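Local coordinates for mandelate racemase/muconate lactonizing enzyme-like protein (Roseovarius sp. TM1035, PDB 3RCY) that probably catalyses a magnesium-dependent reaction that begins by removing a proton next to a carboxylate, as in the enolase superfamily, though its own substrate is not established, at residues R125-T130 with G161-K166; S230-E235 with N331-E336; R5-I10 with V54-F59; W24-L29 with T36-C41. One frame throughout, in Å; residues are numbered along the deposited sequence.

The four contacts fall into two pairs, one for each domain of an enolase-superfamily subunit. Contacts 3 and 4 come first along the chain, with the hairpin of contact 4 nested inside the loop that contact 3 closes. Their centres are about 9 Å apart, and they share the three-stranded antiparallel sheet of the N-terminal domain, with helix 48-63 against it. Contacts 1 and 2, also about 9 Å apart between centres, follow in the C-terminal barrel, where strands 126-131 and 335-336 are neighbours and K166 is bridged to E235 beside the magnesium ion. Contacts 2 and 4 lie about 27 Å apart between centres and about 11 Å between nearest atoms, yet E40 of contact 4 is bonded to G315 and E318 of the barrel domain.

Contact 1 (R125-T130 with G161-K166); sequences RIRAYT and GYTAVK
Parallel barrel strands 126-131 and 164-167 meet here, and their side chains lace them together from R127 with T163 to Y129 with K166. R127 presents the side of its guanidinium: NE donates to T163 OG1 (2.7 Å) and NH2 to T163 O (2.9 Å), the carbonyl being met from above its plane. An extended arginine chain, its CG anti to the backbone N (chi1 -169°), carries the group that far, and NH2 also forms a salt bridge with D205. Beside this grip, water 1 joins the two backbones, donating to A128 O and accepting from T163 N. The chain goes from one strand to the next through helix 147-159, a beta-alpha-beta crossover of the enolase-type barrel. Y162, just ahead of the second strand, offers a broad ring face to T130, whose CG2 sits 3.8 Å above the ring centre. The small A164 lets its CB come within 4.0 Å of Y129 CB. Further along, K166 N donates to T130 O (3.0 Å). Lysine is long enough to turn at chi3 (93°) and bring NZ to the ring edge of Y129, donating to OH at 2.8 Å; salt bridges to E235 and E336 also hold this ammonium.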
# COMPACT_ATOMS: atom_id res chain seq x y z
N ARG A 125 39.47 -6.19 -13.39
CA ARG A 125 39.75 -4.76 -13.27
C ARG A 125 38.53 -4.02 -12.69
O ARG A 125 37.38 -4.22 -13.15
CB ARG A 125 40.19 -4.14 -14.61
CG ARG A 125 41.52 -4.67 -15.18
CD ARG A 125 42.43 -3.54 -15.72
NE ARG A 125 43.13 -2.84 -14.65
CZ ARG A 125 43.92 -1.77 -14.82
NH1 ARG A 125 44.50 -1.21 -13.76
NH2 ARG A 125 44.12 -1.25 -16.03
N ILE A 126 38.78 -3.20 -11.68
CA ILE A 126 37.73 -2.48 -10.98
C ILE A 126 37.71 -1.02 -11.44
O ILE A 126 38.73 -0.33 -11.41
CB ILE A 126 37.94 -2.56 -9.45
CG1 ILE A 126 37.92 -4.03 -8.99
CG2 ILE A 126 36.90 -1.72 -8.71
CD1 ILE A 126 38.67 -4.30 -7.68
N ARG A 127 36.55 -0.56 -11.89
CA ARG A 127 36.38 0.83 -12.31
C ARG A 127 36.59 1.77 -11.12
O ARG A 127 36.00 1.56 -10.05
CB ARG A 127 34.98 1.01 -12.88
CG ARG A 127 34.75 2.31 -13.57
CD ARG A 127 33.36 2.33 -14.20
NE ARG A 127 33.06 3.65 -14.75
CZ ARG A 127 31.86 4.07 -15.12
NH1 ARG A 127 30.80 3.28 -14.99
NH2 ARG A 127 31.71 5.29 -15.61
N ALA A 128 37.44 2.77 -11.30
CA ALA A 128 37.73 3.74 -10.24
C ALA A 128 37.16 5.11 -10.58
O ALA A 128 36.92 5.43 -11.75
CB ALA A 128 39.25 3.86 -10.01
N TYR A 129 36.95 5.93 -9.56
CA TYR A 129 36.65 7.34 -9.77
C TYR A 129 37.32 8.21 -8.72
O TYR A 129 37.79 7.70 -7.69
CB TYR A 129 35.14 7.59 -9.80
CG TYR A 129 34.44 7.69 -8.44
CD1 TYR A 129 33.86 6.56 -7.86
CD2 TYR A 129 34.33 8.91 -7.76
CE1 TYR A 129 33.20 6.63 -6.65
CE2 TYR A 129 33.67 9.00 -6.53
CZ TYR A 129 33.10 7.85 -5.98
OH TYR A 129 32.44 7.90 -4.78
N THR A 130 37.32 9.51 -8.94
CA THR A 130 37.86 10.45 -7.97
C THR A 130 37.00 11.71 -7.90
O THR A 130 36.28 12.03 -8.85
CB THR A 130 39.35 10.81 -8.31
OG1 THR A 130 39.87 11.73 -7.34
CG2 THR A 130 39.49 11.39 -9.70
N GLY A 161 42.61 8.77 -17.79
CA GLY A 161 41.86 7.52 -17.88
C GLY A 161 40.64 7.33 -17.00
O GLY A 161 39.94 6.33 -17.14
N TYR A 162 40.36 8.26 -16.08
CA TYR A 162 39.15 8.17 -15.26
C TYR A 162 37.89 8.22 -16.12
O TYR A 162 37.80 9.02 -17.07
CB TYR A 162 39.10 9.25 -14.18
CG TYR A 162 40.05 8.96 -13.04
CD1 TYR A 162 39.67 8.10 -12.01
CD2 TYR A 162 41.32 9.52 -13.00
CE1 TYR A 162 40.54 7.81 -10.96
CE2 TYR A 162 42.20 9.24 -11.97
CZ TYR A 162 41.80 8.39 -10.95
OH TYR A 162 42.68 8.11 -9.93
N THR A 163 36.94 7.34 -15.80
CA THR A 163 35.69 7.22 -16.55
C THR A 163 34.51 7.81 -15.77
O THR A 163 33.35 7.67 -16.17
CB THR A 163 35.39 5.75 -16.90
OG1 THR A 163 35.23 4.99 -15.70
CG2 THR A 163 36.52 5.15 -17.76
N ALA A 164 34.81 8.46 -14.64
CA ALA A 164 33.79 9.11 -13.83
C ALA A 164 34.47 10.08 -12.87
O ALA A 164 35.57 9.80 -12.38
CB ALA A 164 32.94 8.07 -13.06
N VAL A 165 33.82 11.22 -12.64
CA VAL A 165 34.36 12.26 -11.77
C VAL A 165 33.27 12.79 -10.86
O VAL A 165 32.11 12.90 -11.27
CB VAL A 165 35.01 13.43 -12.57
CG1 VAL A 165 36.21 12.93 -13.36
CG2 VAL A 165 34.00 14.13 -13.50
N LYS A 166 33.65 13.14 -9.63
CA LYS A 166 32.71 13.59 -8.61
C LYS A 166 33.01 15.01 -8.13
O LYS A 166 34.17 15.43 -8.10
CB LYS A 166 32.69 12.61 -7.42
CG LYS A 166 31.54 12.86 -6.43
CD LYS A 166 31.18 11.60 -5.66
CE LYS A 166 31.94 11.52 -4.33
NZ LYS A 166 31.52 10.29 -3.58
O HOH W 1 37.53 4.95 -14.27

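Contact 2 (S230-E235 with N331-E336); sequences SPLWYE and NILMCE. With MG (magnesium ion), chain I.
The backbones of 230-235 and 331-336 stay well apart, L232 and L333 being the nearest pair at 10.7 Å between CA atoms, and no hydrogen bond joins them directly. Long apolar side chains make up the difference. L232 sends one branch each way: CD2 slides past L333 CD2 at 3.9 Å, while CD1 meets M334 CE tip to tip at 4.0 Å. W233 fills the next layer with the six-membered half of its indole. L333 CD2 lies in the ring plane at the edge, 3.7 Å from CZ3, and M334 SD makes a Met-aromatic contact, 4.8 Å from the six-membered ring centroid and 53° off its normal. Methionine, unbranched and bent at chi3 (77°), can touch both leucine and tryptophan. On its other side the indole gives a weak hydrogen bond from NE1 to E235 OE1. Beyond the apolar layer the partners are acidic: E235 OE2 binds the magnesium ion at 2.2 Å, and water 2 donates to both E235 OE2 and E336 OE1. E261 and four waters complete the metal's shell, and water 3 among them donates to E336 OE2. Such a hydrophobic barrel interior beneath a carboxylate-bound magnesium is the setting of an enolase-superfamily active site.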
# COMPACT_ATOMS: atom_id res chain seq x y z
N SER A 230 22.50 14.42 -17.47
CA SER A 230 22.56 12.98 -17.29
C SER A 230 23.61 12.54 -16.24
O SER A 230 24.45 11.67 -16.52
CB SER A 230 22.78 12.27 -18.64
OG SER A 230 22.69 10.86 -18.47
N PRO A 231 23.58 13.13 -15.03
CA PRO A 231 24.51 12.64 -14.01
C PRO A 231 24.24 11.17 -13.68
O PRO A 231 23.08 10.74 -13.65
CB PRO A 231 24.20 13.53 -12.80
CG PRO A 231 22.82 14.04 -13.03
CD PRO A 231 22.67 14.17 -14.51
N LEU A 232 25.30 10.40 -13.45
CA LEU A 232 25.17 8.97 -13.17
C LEU A 232 24.50 8.72 -11.81
O LEU A 232 23.73 7.78 -11.66
CB LEU A 232 26.52 8.26 -13.28
CG LEU A 232 26.56 6.73 -13.12
CD1 LEU A 232 27.72 6.15 -13.87
CD2 LEU A 232 26.64 6.32 -11.64
N TRP A 233 24.83 9.54 -10.82
CA TRP A 233 24.14 9.46 -9.53
C TRP A 233 24.02 10.81 -8.83
O TRP A 233 24.72 11.77 -9.17
CB TRP A 233 24.74 8.39 -8.59
CG TRP A 233 26.05 8.72 -7.87
CD1 TRP A 233 26.35 9.84 -7.14
CD2 TRP A 233 27.20 7.86 -7.77
NE1 TRP A 233 27.63 9.75 -6.62
CE2 TRP A 233 28.17 8.54 -6.98
CE3 TRP A 233 27.51 6.59 -8.27
CZ2 TRP A 233 29.42 7.99 -6.70
CZ3 TRP A 233 28.77 6.04 -7.98
CH2 TRP A 233 29.70 6.74 -7.20
N TYR A 234 23.12 10.84 -7.86
CA TYR A 234 22.83 11.97 -7.00
C TYR A 234 23.08 11.42 -5.61
O TYR A 234 22.31 10.59 -5.11
CB TYR A 234 21.36 12.37 -7.20
CG TYR A 234 20.85 13.63 -6.54
CD1 TYR A 234 21.73 14.59 -5.99
CD2 TYR A 234 19.48 13.90 -6.49
CE1 TYR A 234 21.25 15.75 -5.42
CE2 TYR A 234 18.99 15.05 -5.91
CZ TYR A 234 19.87 15.98 -5.38
OH TYR A 234 19.36 17.13 -4.82
N GLU A 235 24.18 11.86 -5.00
CA GLU A 235 24.65 11.28 -3.74
C GLU A 235 24.05 11.97 -2.52
O GLU A 235 23.91 13.19 -2.50
CB GLU A 235 26.18 11.35 -3.69
CG GLU A 235 26.81 10.65 -2.50
CD GLU A 235 28.29 10.35 -2.74
OE1 GLU A 235 28.71 10.29 -3.92
OE2 GLU A 235 29.03 10.17 -1.75
N ASN A 331 28.09 -7.33 -8.43
CA ASN A 331 27.38 -6.05 -8.54
C ASN A 331 28.19 -4.82 -8.11
O ASN A 331 27.70 -3.95 -7.38
CB ASN A 331 26.01 -6.12 -7.83
CG ASN A 331 26.12 -6.48 -6.34
OD1 ASN A 331 27.03 -7.20 -5.93
ND2 ASN A 331 25.18 -6.01 -5.54
N ILE A 332 29.44 -4.76 -8.55
CA ILE A 332 30.29 -3.58 -8.32
C ILE A 332 29.99 -2.53 -9.38
O ILE A 332 29.91 -2.85 -10.57
CB ILE A 332 31.82 -3.93 -8.34
CG1 ILE A 332 32.69 -2.70 -8.01
CG2 ILE A 332 32.25 -4.48 -9.71
CD1 ILE A 332 32.45 -2.11 -6.63
N LEU A 333 29.84 -1.27 -8.96
CA LEU A 333 29.76 -0.16 -9.91
C LEU A 333 31.14 0.46 -10.10
O LEU A 333 31.71 0.40 -11.19
CB LEU A 333 28.74 0.90 -9.44
CG LEU A 333 28.61 2.21 -10.24
CD1 LEU A 333 28.38 1.99 -11.76
CD2 LEU A 333 27.49 3.03 -9.64
N MET A 334 31.69 1.05 -9.04
CA MET A 334 33.02 1.67 -9.09
C MET A 334 33.57 1.90 -7.67
O MET A 334 32.81 1.87 -6.70
CB MET A 334 32.98 2.98 -9.89
CG MET A 334 31.98 4.03 -9.36
SD MET A 334 31.90 5.51 -10.40
CE MET A 334 30.92 4.96 -11.79
N CYS A 335 34.88 2.12 -7.57
CA CYS A 335 35.53 2.39 -6.28
C CYS A 335 36.07 3.81 -6.21
O CYS A 335 36.92 4.20 -7.01
CB CYS A 335 36.68 1.41 -6.02
SG CYS A 335 36.15 -0.17 -5.37
N GLU A 336 35.58 4.57 -5.24
CA GLU A 336 36.12 5.90 -4.93
C GLU A 336 37.61 5.76 -4.60
O GLU A 336 38.00 4.84 -3.89
CB GLU A 336 35.36 6.50 -3.74
CG GLU A 336 35.59 7.99 -3.50
CD GLU A 336 34.51 8.61 -2.60
OE1 GLU A 336 33.79 7.87 -1.90
OE2 GLU A 336 34.39 9.86 -2.60
MG MG I . 30.02 11.48 -0.26
O HOH W 2 30.90 7.75 -1.81
O HOH W 3 32.22 10.91 -0.83
O HOH W 4 30.08 13.12 -1.77
O HOH W 5 30.86 12.76 1.45
O HOH W 6 28.20 12.67 0.55

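Contact 3 (R5-I10 with V54-F59); sequences RDLDII and VIEDVF
The F59 ring takes L7 over one face and the backbone of R5 at its edge. L7 CB stands 3.6 Å above the ring plane, displaced toward the rim, and makes a CH-pi contact; R5 O lies near the plane, 3.8 Å from CE2. With CG placed opposite its own backbone N (chi1 177°), F59 swings the ring out toward the strand. The other flat groups, the guanidinium of R5 and the carboxylate of D6, pair with each other: NE donates to OD1 and NH2 to OD2 (3.1 Å), a side-on salt bridge in which OD2 uses its syn lone pair. Both residues face T30 of the adjoining strand in a classic beta bulge, with their CB atoms directed away from the helix, so that charged groups suit these positions while L7 and I9 turn inward.

This is helix 48-63 packed against the three-stranded antiparallel sheet of the N-terminal domain, the alpha+beta part of an enolase-superfamily subunit. The short segments run nearly antiparallel, at 164°, with their axes 9.8 Å apart. I55 and F59, one helical turn from each other, face the sheet. L7 reaches between them: its CD2 is 3.8 Å from F59 CB and 4.0 Å from I55 CG2. Further along the strand, the side chains of I9 and I55 cross obliquely, with CD1 of I9 3.6 Å from CG2 of I55. Isoleucine suits the strand by its beta branch, and its ethyl arm gives I9 this reach. At the exposed flank E56 contributes only its aliphatic part, CG lying 3.8 Å from I9 CD1. D57, on the helix side away from the strand, accepts a hydrogen bond from G47 N of a neighbouring subunit.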
# COMPACT_ATOMS: atom_id res chain seq x y z
N ARG A 5 46.05 -11.49 19.52
CA ARG A 5 46.69 -11.20 20.80
C ARG A 5 46.92 -9.70 21.04
O ARG A 5 46.50 -9.18 22.07
CB ARG A 5 47.99 -12.00 20.95
CG ARG A 5 48.57 -11.97 22.38
CD ARG A 5 49.96 -12.61 22.46
NE ARG A 5 50.93 -11.90 21.62
CZ ARG A 5 52.05 -12.43 21.14
NH1 ARG A 5 52.36 -13.70 21.40
NH2 ARG A 5 52.85 -11.70 20.38
N ASP A 6 47.56 -9.01 20.10
CA ASP A 6 47.99 -7.62 20.33
C ASP A 6 47.26 -6.61 19.45
O ASP A 6 46.90 -6.92 18.32
CB ASP A 6 49.50 -7.47 20.11
CG ASP A 6 50.30 -8.61 20.72
OD1 ASP A 6 50.07 -8.93 21.90
OD2 ASP A 6 51.16 -9.17 20.01
N LEU A 7 47.08 -5.41 19.99
CA LEU A 7 46.54 -4.27 19.27
C LEU A 7 47.44 -3.05 19.39
O LEU A 7 47.85 -2.67 20.49
CB LEU A 7 45.13 -3.93 19.78
CG LEU A 7 44.53 -2.56 19.41
CD1 LEU A 7 44.24 -2.42 17.90
CD2 LEU A 7 43.27 -2.31 20.22
N ASP A 8 47.74 -2.44 18.26
CA ASP A 8 48.36 -1.12 18.22
C ASP A 8 47.46 -0.19 17.42
O ASP A 8 46.94 -0.57 16.37
CB ASP A 8 49.74 -1.20 17.57
CG ASP A 8 50.70 -2.05 18.37
OD1 ASP A 8 51.20 -1.56 19.39
OD2 ASP A 8 50.94 -3.21 17.98
N ILE A 9 47.26 1.01 17.94
CA ILE A 9 46.48 2.02 17.24
C ILE A 9 47.40 3.17 16.85
O ILE A 9 48.15 3.68 17.70
CB ILE A 9 45.31 2.57 18.10
CG1 ILE A 9 44.41 1.42 18.60
CG2 ILE A 9 44.51 3.62 17.31
CD1 ILE A 9 43.49 1.82 19.79
N ILE A 10 47.35 3.57 15.59
CA ILE A 10 48.14 4.70 15.12
C ILE A 10 47.23 5.70 14.44
O ILE A 10 46.56 5.39 13.45
CB ILE A 10 49.25 4.26 14.13
CG1 ILE A 10 50.25 3.31 14.81
CG2 ILE A 10 49.99 5.48 13.57
CD1 ILE A 10 51.04 2.46 13.82
N VAL A 54 37.66 3.60 22.89
CA VAL A 54 36.57 2.77 22.36
C VAL A 54 37.13 1.52 21.67
O VAL A 54 36.67 0.40 21.94
CB VAL A 54 35.65 3.58 21.39
CG1 VAL A 54 34.68 2.65 20.62
CG2 VAL A 54 34.88 4.66 22.15
N ILE A 55 38.11 1.73 20.79
CA ILE A 55 38.75 0.64 20.04
C ILE A 55 39.39 -0.38 20.99
O ILE A 55 39.15 -1.58 20.86
CB ILE A 55 39.77 1.19 19.02
CG1 ILE A 55 39.05 1.96 17.91
CG2 ILE A 55 40.61 0.07 18.41
CD1 ILE A 55 39.95 2.90 17.11
N GLU A 56 40.17 0.11 21.95
CA GLU A 56 40.80 -0.75 22.95
C GLU A 56 39.76 -1.59 23.72
O GLU A 56 39.98 -2.78 23.94
CB GLU A 56 41.67 0.07 23.92
CG GLU A 56 42.99 0.55 23.30
CD GLU A 56 43.75 1.55 24.18
OE1 GLU A 56 43.25 1.90 25.27
OE2 GLU A 56 44.86 1.99 23.77
N ASP A 57 38.65 -0.97 24.09
CA ASP A 57 37.56 -1.67 24.78
C ASP A 57 36.97 -2.79 23.92
O ASP A 57 36.92 -3.94 24.34
CB ASP A 57 36.45 -0.68 25.18
CG ASP A 57 35.36 -1.34 26.01
OD1 ASP A 57 34.62 -2.19 25.48
OD2 ASP A 57 35.23 -1.00 27.21
N VAL A 58 36.53 -2.43 22.71
CA VAL A 58 35.96 -3.39 21.76
C VAL A 58 36.89 -4.58 21.54
O VAL A 58 36.47 -5.75 21.62
CB VAL A 58 35.63 -2.69 20.41
CG1 VAL A 58 35.28 -3.73 19.33
CG2 VAL A 58 34.47 -1.69 20.60
N PHE A 59 38.16 -4.30 21.24
CA PHE A 59 39.13 -5.36 21.04
C PHE A 59 39.31 -6.24 22.28
O PHE A 59 39.21 -7.46 22.18
CB PHE A 59 40.49 -4.82 20.58
CG PHE A 59 41.54 -5.89 20.43
CD1 PHE A 59 41.51 -6.77 19.35
CD2 PHE A 59 42.55 -6.04 21.38
CE1 PHE A 59 42.47 -7.77 19.20
CE2 PHE A 59 43.52 -7.04 21.25
CZ PHE A 59 43.48 -7.91 20.14

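Contact 4 (W24-L29 with T36-C41); sequences WILVKL and TGWGEC
Packing is tightest where V27 faces G39 and K28 CB meets W38; the loose side is where the outer parts of the K28 and T36 side chains meet. V27 and G39 form a hydrogen-bonded antiparallel pair, V27 N to G39 O at 3.0 Å and G39 N to V27 O at 2.9 Å. V27 CG2 comes within 3.7 Å of G39 C, a closeness that suits glycine, which has no beta carbon there. In the neighbouring non-hydrogen-bonded pair, K28 CB lies 3.7 Å above the six-membered ring of W38, almost on its normal, and the extended lysine chain continues across the indole. The pairs belong to the beta hairpin of strands 24-31 and 36-41 in the N-terminal domain. I25, V27, L29 and C41 line the sheet face turned to helix 48-63, where apolar side chains fit: V27 CG1 touches C41 SG, and V27 also packs on I55 of that helix. On the other face L26 CD2 packs along the chain of E40, which, with CG turned away from its own N (chi1 179°), directs the carboxylate past W24 CB, 3.5 Å from OE2. That group is held by water 7, G315 N and E318 N, the last two in the barrel domain. By contrast, partly exposed K28 and T36 barely touch, CE to CG2 at 4.3 Å, and the lysine's NZ goes on to a salt bridge with E372.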
# COMPACT_ATOMS: atom_id res chain seq x y z
N TRP A 24 43.67 9.74 9.96
CA TRP A 24 43.21 8.38 9.71
C TRP A 24 43.53 7.52 10.93
O TRP A 24 44.59 7.67 11.53
CB TRP A 24 43.88 7.79 8.47
CG TRP A 24 43.67 8.60 7.22
CD1 TRP A 24 42.58 9.37 6.91
CD2 TRP A 24 44.57 8.71 6.11
NE1 TRP A 24 42.75 9.95 5.67
CE2 TRP A 24 43.96 9.56 5.16
CE3 TRP A 24 45.82 8.16 5.82
CZ2 TRP A 24 44.57 9.89 3.94
CZ3 TRP A 24 46.43 8.48 4.60
CH2 TRP A 24 45.80 9.34 3.69
N ILE A 25 42.60 6.64 11.28
CA ILE A 25 42.77 5.78 12.45
C ILE A 25 43.13 4.38 11.98
O ILE A 25 42.27 3.63 11.51
CB ILE A 25 41.50 5.75 13.35
CG1 ILE A 25 41.14 7.16 13.82
CG2 ILE A 25 41.73 4.82 14.56
CD1 ILE A 25 39.72 7.29 14.39
N LEU A 26 44.41 4.05 12.09
CA LEU A 26 44.90 2.74 11.69
C LEU A 26 44.98 1.81 12.89
O LEU A 26 45.33 2.23 13.99
CB LEU A 26 46.29 2.87 11.04
CG LEU A 26 46.45 3.93 9.93
CD1 LEU A 26 47.90 3.94 9.45
CD2 LEU A 26 45.49 3.69 8.76
N VAL A 27 44.62 0.54 12.67
CA VAL A 27 44.79 -0.48 13.70
C VAL A 27 45.69 -1.60 13.18
O VAL A 27 45.58 -2.01 12.03
CB VAL A 27 43.43 -1.04 14.23
CG1 VAL A 27 42.64 0.06 14.92
CG2 VAL A 27 42.60 -1.68 13.09
N LYS A 28 46.58 -2.08 14.04
CA LYS A 28 47.48 -3.16 13.68
C LYS A 28 47.25 -4.27 14.70
O LYS A 28 47.41 -4.06 15.91
CB LYS A 28 48.93 -2.66 13.71
CG LYS A 28 50.01 -3.71 13.49
CD LYS A 28 51.34 -3.18 14.07
CE LYS A 28 52.50 -4.12 13.89
NZ LYS A 28 53.77 -3.43 14.31
N LEU A 29 46.83 -5.43 14.22
CA LEU A 29 46.62 -6.59 15.07
C LEU A 29 47.73 -7.60 14.86
O LEU A 29 48.22 -7.76 13.74
CB LEU A 29 45.26 -7.24 14.80
CG LEU A 29 43.99 -6.42 15.08
CD1 LEU A 29 42.75 -7.26 14.84
CD2 LEU A 29 44.00 -5.88 16.50
N THR A 36 50.74 -10.36 11.35
CA THR A 36 50.21 -9.02 11.55
C THR A 36 49.19 -8.66 10.48
O THR A 36 49.33 -9.06 9.32
CB THR A 36 51.33 -7.95 11.57
OG1 THR A 36 52.04 -7.97 10.33
CG2 THR A 36 52.31 -8.21 12.72
N GLY A 37 48.16 -7.92 10.89
CA GLY A 37 47.13 -7.43 9.98
C GLY A 37 46.83 -5.97 10.24
O GLY A 37 46.89 -5.52 11.39
N TRP A 38 46.53 -5.24 9.17
CA TRP A 38 46.22 -3.82 9.27
C TRP A 38 44.79 -3.54 8.87
O TRP A 38 44.25 -4.14 7.93
CB TRP A 38 47.18 -3.00 8.39
CG TRP A 38 48.58 -2.91 8.94
CD1 TRP A 38 49.60 -3.80 8.75
CD2 TRP A 38 49.12 -1.85 9.75
NE1 TRP A 38 50.74 -3.37 9.40
CE2 TRP A 38 50.47 -2.17 10.02
CE3 TRP A 38 48.58 -0.67 10.28
CZ2 TRP A 38 51.30 -1.35 10.79
CZ3 TRP A 38 49.42 0.15 11.05
CH2 TRP A 38 50.76 -0.20 11.30
N GLY A 39 44.17 -2.61 9.59
CA GLY A 39 42.81 -2.18 9.34
C GLY A 39 42.70 -0.69 9.52
O GLY A 39 43.68 -0.03 9.91
N GLU A 40 41.53 -0.15 9.24
CA GLU A 40 41.31 1.29 9.37
C GLU A 40 39.90 1.57 9.87
O GLU A 40 38.93 1.03 9.33
CB GLU A 40 41.58 1.99 8.04
CG GLU A 40 41.36 3.50 8.07
CD GLU A 40 41.98 4.24 6.90
OE1 GLU A 40 42.63 3.60 6.03
OE2 GLU A 40 41.80 5.47 6.86
N CYS A 41 39.78 2.36 10.94
CA CYS A 41 38.48 2.73 11.48
C CYS A 41 38.00 4.05 10.91
O CYS A 41 38.79 4.97 10.70
CB CYS A 41 38.52 2.82 13.01
SG CYS A 41 38.99 1.29 13.83
O HOH W 7 40.50 6.47 9.29